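Long-range contact in aldehyde dehydrogenase (Trypanosoma brucei, PDB 5MYP), which probably oxidises aldehydes, with NAD+ as cofactor, in the glycosomes of the parasite: residues L325-G338 with I347-V361. Sequence-based numbering, arbitrary orientation.
Unlike the reference sequence in segment 347-361: Asn-354 (reference Asp).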
loop_
_atom_site.group_PDB
_atom_site.type_symbol
_atom_site.label_atom_id
_atom_site.label_comp_id
_atom_site.label_asym_id
_atom_site.label_seq_id
_atom_site.Cartn_x
_atom_site.Cartn_y
_atom_site.Cartn_z
ATOM N N LEU A 325 23.439 -10.676 -22.700
ATOM C CA LEU A 325 23.817 -9.327 -23.128
ATOM C C LEU A 325 24.575 -9.329 -24.456
ATOM O O LEU A 325 24.350 -8.459 -25.296
ATOM C CB LEU A 325 24.639 -8.622 -22.042
ATOM C CG LEU A 325 23.851 -8.290 -20.767
ATOM C CD1 LEU A 325 24.786 -8.030 -19.595
ATOM C CD2 LEU A 325 22.924 -7.102 -20.986
ATOM N N MET A 326 25.463 -10.303 -24.649
ATOM C CA MET A 326 26.160 -10.453 -25.932
ATOM C C MET A 326 25.187 -10.747 -27.084
ATOM O O MET A 326 25.354 -10.205 -28.175
ATOM C CB MET A 326 27.248 -11.533 -25.855
ATOM C CG MET A 326 28.420 -11.208 -24.930
ATOM S SD MET A 326 29.217 -9.610 -25.206
ATOM C CE MET A 326 29.877 -9.851 -26.856
ATOM N N GLU A 327 24.170 -11.578 -26.841
ATOM C CA GLU A 327 23.128 -11.833 -27.851
ATOM C C GLU A 327 22.276 -10.600 -28.179
ATOM O O GLU A 327 21.806 -10.467 -29.311
ATOM C CB GLU A 327 22.208 -12.999 -27.443
ATOM C CG GLU A 327 22.831 -14.386 -27.527
ATOM C CD GLU A 327 23.345 -14.719 -28.912
ATOM O OE1 GLU A 327 24.560 -14.976 -29.033
ATOM O OE2 GLU A 327 22.548 -14.716 -29.881
ATOM N N PHE A 328 22.077 -9.712 -27.201
ATOM C CA PHE A 328 21.370 -8.439 -27.436
ATOM C C PHE A 328 22.034 -7.532 -28.477
ATOM O O PHE A 328 21.342 -6.748 -29.122
ATOM C CB PHE A 328 21.172 -7.636 -26.134
ATOM C CG PHE A 328 20.092 -8.162 -25.206
ATOM C CD1 PHE A 328 19.089 -9.049 -25.628
ATOM C CD2 PHE A 328 20.057 -7.712 -23.889
ATOM C CE1 PHE A 328 18.113 -9.488 -24.743
ATOM C CE2 PHE A 328 19.079 -8.147 -23.008
ATOM C CZ PHE A 328 18.104 -9.034 -23.437
ATOM N N MET A 329 23.354 -7.640 -28.647
ATOM C CA MET A 329 24.068 -6.875 -29.683
ATOM C C MET A 329 23.621 -7.214 -31.116
ATOM O O MET A 329 23.830 -6.413 -32.026
ATOM C CB MET A 329 25.586 -7.059 -29.563
ATOM C CG MET A 329 26.193 -6.471 -28.299
ATOM S SD MET A 329 27.990 -6.605 -28.265
ATOM C CE MET A 329 28.329 -6.201 -26.552
ATOM N N LYS A 330 23.006 -8.385 -31.305
ATOM C CA LYS A 330 22.485 -8.810 -32.612
ATOM C C LYS A 330 21.226 -8.045 -33.039
ATOM O O LYS A 330 20.901 -8.008 -34.225
ATOM C CB LYS A 330 22.166 -10.311 -32.617
ATOM C CG LYS A 330 23.293 -11.241 -32.183
ATOM C CD LYS A 330 24.500 -11.178 -33.104
ATOM C CE LYS A 330 25.602 -12.114 -32.629
ATOM N NZ LYS A 330 25.145 -13.523 -32.468
ATOM N N GLY A 331 20.515 -7.449 -32.081
ATOM C CA GLY A 331 19.293 -6.699 -32.367
ATOM C C GLY A 331 19.459 -5.312 -32.971
ATOM O O GLY A 331 18.462 -4.626 -33.195
ATOM N N GLY A 332 20.699 -4.883 -33.211
ATOM C CA GLY A 332 20.969 -3.658 -33.965
ATOM C C GLY A 332 22.406 -3.558 -34.447
ATOM O O GLY A 332 23.188 -4.501 -34.305
ATOM N N LYS A 333 22.740 -2.409 -35.024
ATOM C CA LYS A 333 24.099 -2.109 -35.468
ATOM C C LYS A 333 24.921 -1.632 -34.272
ATOM O O LYS A 333 24.522 -0.685 -33.595
ATOM C CB LYS A 333 24.070 -1.014 -36.540
ATOM C CG LYS A 333 25.416 -0.702 -37.184
ATOM C CD LYS A 333 25.284 0.406 -38.219
ATOM C CE LYS A 333 26.500 0.486 -39.135
ATOM N NZ LYS A 333 27.754 0.816 -38.405
ATOM N N VAL A 334 26.061 -2.274 -34.020
ATOM C CA VAL A 334 26.997 -1.800 -32.995
ATOM C C VAL A 334 27.644 -0.516 -33.517
ATOM O O VAL A 334 28.586 -0.565 -34.308
ATOM C CB VAL A 334 28.072 -2.856 -32.639
ATOM C CG1 VAL A 334 29.110 -2.279 -31.678
ATOM C CG2 VAL A 334 27.423 -4.094 -32.033
ATOM N N ALA A 335 27.097 0.625 -33.098
ATOM C CA ALA A 335 27.609 1.939 -33.494
ATOM C C ALA A 335 28.842 2.327 -32.682
ATOM O O ALA A 335 29.781 2.914 -33.224
ATOM C CB ALA A 335 26.527 3.000 -33.341
ATOM N N VAL A 336 28.817 2.028 -31.382
ATOM C CA VAL A 336 29.940 2.293 -30.478
ATOM C C VAL A 336 30.162 1.072 -29.588
ATOM O O VAL A 336 29.208 0.513 -29.049
ATOM C CB VAL A 336 29.677 3.530 -29.584
ATOM C CG1 VAL A 336 30.847 3.787 -28.631
ATOM C CG2 VAL A 336 29.415 4.764 -30.437
ATOM N N GLY A 337 31.417 0.652 -29.464
ATOM C CA GLY A 337 31.814 -0.352 -28.481
ATOM C C GLY A 337 31.684 -1.797 -28.935
ATOM O O GLY A 337 32.170 -2.162 -30.001
ATOM N N GLY A 338 31.036 -2.619 -28.111
ATOM C CA GLY A 338 30.880 -4.049 -28.382
ATOM C C GLY A 338 32.036 -4.917 -27.910
ATOM O O GLY A 338 32.047 -6.119 -28.171
ATOM N N ILE A 347 31.889 -6.553 -20.227
ATOM C CA ILE A 347 31.272 -6.023 -21.447
ATOM C C ILE A 347 31.316 -4.496 -21.370
ATOM O O ILE A 347 30.721 -3.904 -20.471
ATOM C CB ILE A 347 29.804 -6.480 -21.620
ATOM C CG1 ILE A 347 29.702 -8.011 -21.639
ATOM C CG2 ILE A 347 29.201 -5.890 -22.901
ATOM C CD1 ILE A 347 28.280 -8.538 -21.646
ATOM N N ALA A 348 32.025 -3.864 -22.304
ATOM C CA ALA A 348 32.109 -2.404 -22.336
ATOM C C ALA A 348 30.764 -1.804 -22.766
ATOM O O ALA A 348 29.991 -2.470 -23.461
ATOM C CB ALA A 348 33.210 -1.948 -23.283
ATOM N N PRO A 349 30.477 -0.551 -22.355
ATOM C CA PRO A 349 29.241 0.094 -22.798
ATOM C C PRO A 349 29.138 0.108 -24.319
ATOM O O PRO A 349 30.102 0.465 -25.003
ATOM C CB PRO A 349 29.346 1.515 -22.231
ATOM C CG PRO A 349 30.299 1.407 -21.101
ATOM C CD PRO A 349 31.266 0.328 -21.479
ATOM N N THR A 350 27.986 -0.320 -24.824
ATOM C CA THR A 350 27.786 -0.560 -26.241
ATOM C C THR A 350 26.511 0.135 -26.696
ATOM O O THR A 350 25.441 -0.106 -26.134
ATOM C CB THR A 350 27.706 -2.069 -26.514
ATOM O OG1 THR A 350 28.948 -2.682 -26.133
ATOM C CG2 THR A 350 27.415 -2.365 -27.984
ATOM N N ILE A 351 26.643 1.002 -27.699
ATOM C CA ILE A 351 25.523 1.762 -28.252
ATOM C C ILE A 351 25.038 1.066 -29.520
ATOM O O ILE A 351 25.819 0.869 -30.460
ATOM C CB ILE A 351 25.924 3.215 -28.595
ATOM C CG1 ILE A 351 26.569 3.904 -27.378
ATOM C CG2 ILE A 351 24.714 4.003 -29.094
ATOM C CD1 ILE A 351 27.122 5.280 -27.668
ATOM N N LEU A 352 23.757 0.692 -29.537
ATOM C CA LEU A 352 23.140 0.060 -30.699
ATOM C C LEU A 352 22.253 1.063 -31.422
ATOM O O LEU A 352 21.484 1.784 -30.782
ATOM C CB LEU A 352 22.290 -1.145 -30.290
ATOM C CG LEU A 352 22.941 -2.330 -29.585
ATOM C CD1 LEU A 352 21.892 -3.409 -29.369
ATOM C CD2 LEU A 352 24.122 -2.877 -30.373
ATOM N N THR A 353 22.356 1.095 -32.751
ATOM C CA THR A 353 21.463 1.882 -33.604
ATOM C C THR A 353 20.748 0.943 -34.578
ATOM O O THR A 353 21.043 -0.256 -34.620
ATOM C CB THR A 353 22.241 2.949 -34.392
ATOM O OG1 THR A 353 23.252 2.317 -35.184
ATOM C CG2 THR A 353 22.890 3.951 -33.447
ATOM N N ASN A 354 19.804 1.490 -35.344
ATOM C CA ASN A 354 19.036 0.723 -36.336
ATOM C C ASN A 354 18.409 -0.514 -35.694
ATOM O O ASN A 354 18.564 -1.636 -36.176
ATOM C CB ASN A 354 19.923 0.336 -37.532
ATOM C CG ASN A 354 20.585 1.535 -38.189
ATOM O OD1 ASN A 354 20.191 2.679 -37.972
ATOM N ND2 ASN A 354 21.596 1.273 -39.003
ATOM N N ILE A 355 17.706 -0.284 -34.589
ATOM C CA ILE A 355 17.149 -1.361 -33.775
ATOM C C ILE A 355 15.888 -1.930 -34.414
ATOM O O ILE A 355 15.107 -1.199 -35.021
ATOM C CB ILE A 355 16.873 -0.883 -32.315
ATOM C CG1 ILE A 355 18.085 -1.169 -31.429
ATOM C CG2 ILE A 355 15.679 -1.569 -31.666
ATOM C CD1 ILE A 355 19.295 -0.343 -31.769
ATOM N N ASP A 356 15.720 -3.241 -34.270
ATOM C CA ASP A 356 14.440 -3.905 -34.475
ATOM C C ASP A 356 13.683 -3.823 -33.135
ATOM O O ASP A 356 14.079 -4.496 -32.178
ATOM C CB ASP A 356 14.674 -5.364 -34.885
ATOM C CG ASP A 356 13.386 -6.158 -35.033
ATOM O OD1 ASP A 356 12.302 -5.557 -35.207
ATOM O OD2 ASP A 356 13.469 -7.404 -34.977
ATOM N N PRO A 357 12.601 -3.007 -33.054
ATOM C CA PRO A 357 11.879 -2.864 -31.772
ATOM C C PRO A 357 11.284 -4.159 -31.192
ATOM O O PRO A 357 11.079 -4.240 -29.976
ATOM C CB PRO A 357 10.754 -1.867 -32.100
ATOM C CG PRO A 357 11.200 -1.163 -33.333
ATOM C CD PRO A 357 11.976 -2.183 -34.108
ATOM N N THR A 358 11.008 -5.143 -32.052
ATOM C CA THR A 358 10.495 -6.451 -31.625
ATOM C C THR A 358 11.573 -7.402 -31.088
ATOM O O THR A 358 11.232 -8.419 -30.483
ATOM C CB THR A 358 9.760 -7.170 -32.777
ATOM O OG1 THR A 358 10.681 -7.449 -33.836
ATOM C CG2 THR A 358 8.612 -6.311 -33.312
ATOM N N HIS A 359 12.855 -7.094 -31.322
ATOM C CA HIS A 359 13.968 -7.904 -30.796
ATOM C C HIS A 359 13.957 -7.867 -29.263
ATOM O O HIS A 359 13.618 -6.828 -28.685
ATOM C CB HIS A 359 15.320 -7.397 -31.328
ATOM C CG HIS A 359 16.488 -8.272 -30.966
ATOM N ND1 HIS A 359 17.109 -8.206 -29.738
ATOM C CD2 HIS A 359 17.153 -9.220 -31.666
ATOM C CE1 HIS A 359 18.091 -9.088 -29.688
ATOM N NE2 HIS A 359 18.144 -9.712 -30.849
ATOM N N PRO A 360 14.321 -8.994 -28.603
ATOM C CA PRO A 360 14.436 -9.049 -27.138
ATOM C C PRO A 360 15.142 -7.870 -26.427
ATOM O O PRO A 360 14.765 -7.536 -25.304
ATOM C CB PRO A 360 15.213 -10.345 -26.915
ATOM C CG PRO A 360 14.738 -11.235 -28.013
ATOM C CD PRO A 360 14.424 -10.350 -29.194
ATOM N N VAL A 361 16.131 -7.246 -27.070
ATOM C CA VAL A 361 16.849 -6.084 -26.512
ATOM C C VAL A 361 15.931 -4.874 -26.259
ATOM O O VAL A 361 16.205 -4.072 -25.364
ATOM C CB VAL A 361 18.059 -5.662 -27.396
ATOM C CG1 VAL A 361 17.609 -4.996 -28.695
ATOM C CG2 VAL A 361 19.009 -4.746 -26.627
#
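His-359 lies flat against the turn that follows helix 319-328: CA of Gly-331 sits over the centre of the imidazole, 3.4 Å from its centroid, a CH-pi contact, while CD of Pro-360 covers the opposite face. The ring's rotation is fixed by the backbone N-H of Val-361, which bonds almost straight to ND1 of His-359 (3.0 Å). Next to it, the Phe-328 ring takes CA of Val-361 over one face, displaced toward the rim, and CG2 of Val-361 reaches CB of Phe-328 (3.6 Å). CD1 of Ile-347 touches both CB of Leu-325 and SD of Met-326. Met-329 runs extended beyond CG (chi2 -176°), which carries its CE to OG1 of Thr-350 (3.6 Å).

Strands 333-336 and 350-353 pair antiparallel, with a classic beta bulge where Ala-335 and Val-336 both face Ile-351; Ala-335 N donates to Ile-351 O at 2.9 Å, and the bond from Val-336 N is weak. Leu-352 rises on the face it shares with Val-334, its CD1 3.4 Å from Phe-328 O, whereas Ile-351 and Val-336 share the other face, CD1 of Ile-351 packing on CG2 of Val-336 (3.6 Å). Thr-350 OG1 donates to Ala-348 O and accepts a bent bond from Gly-338 N, so two bonds hold this buried hydroxyl. Strand 346-353 also pairs parallel with 370-376; apolar contacts and backbone bonds thus add 333-336 to the mixed sheet of the family's catalytic-cysteine domain, away from the predicted active site.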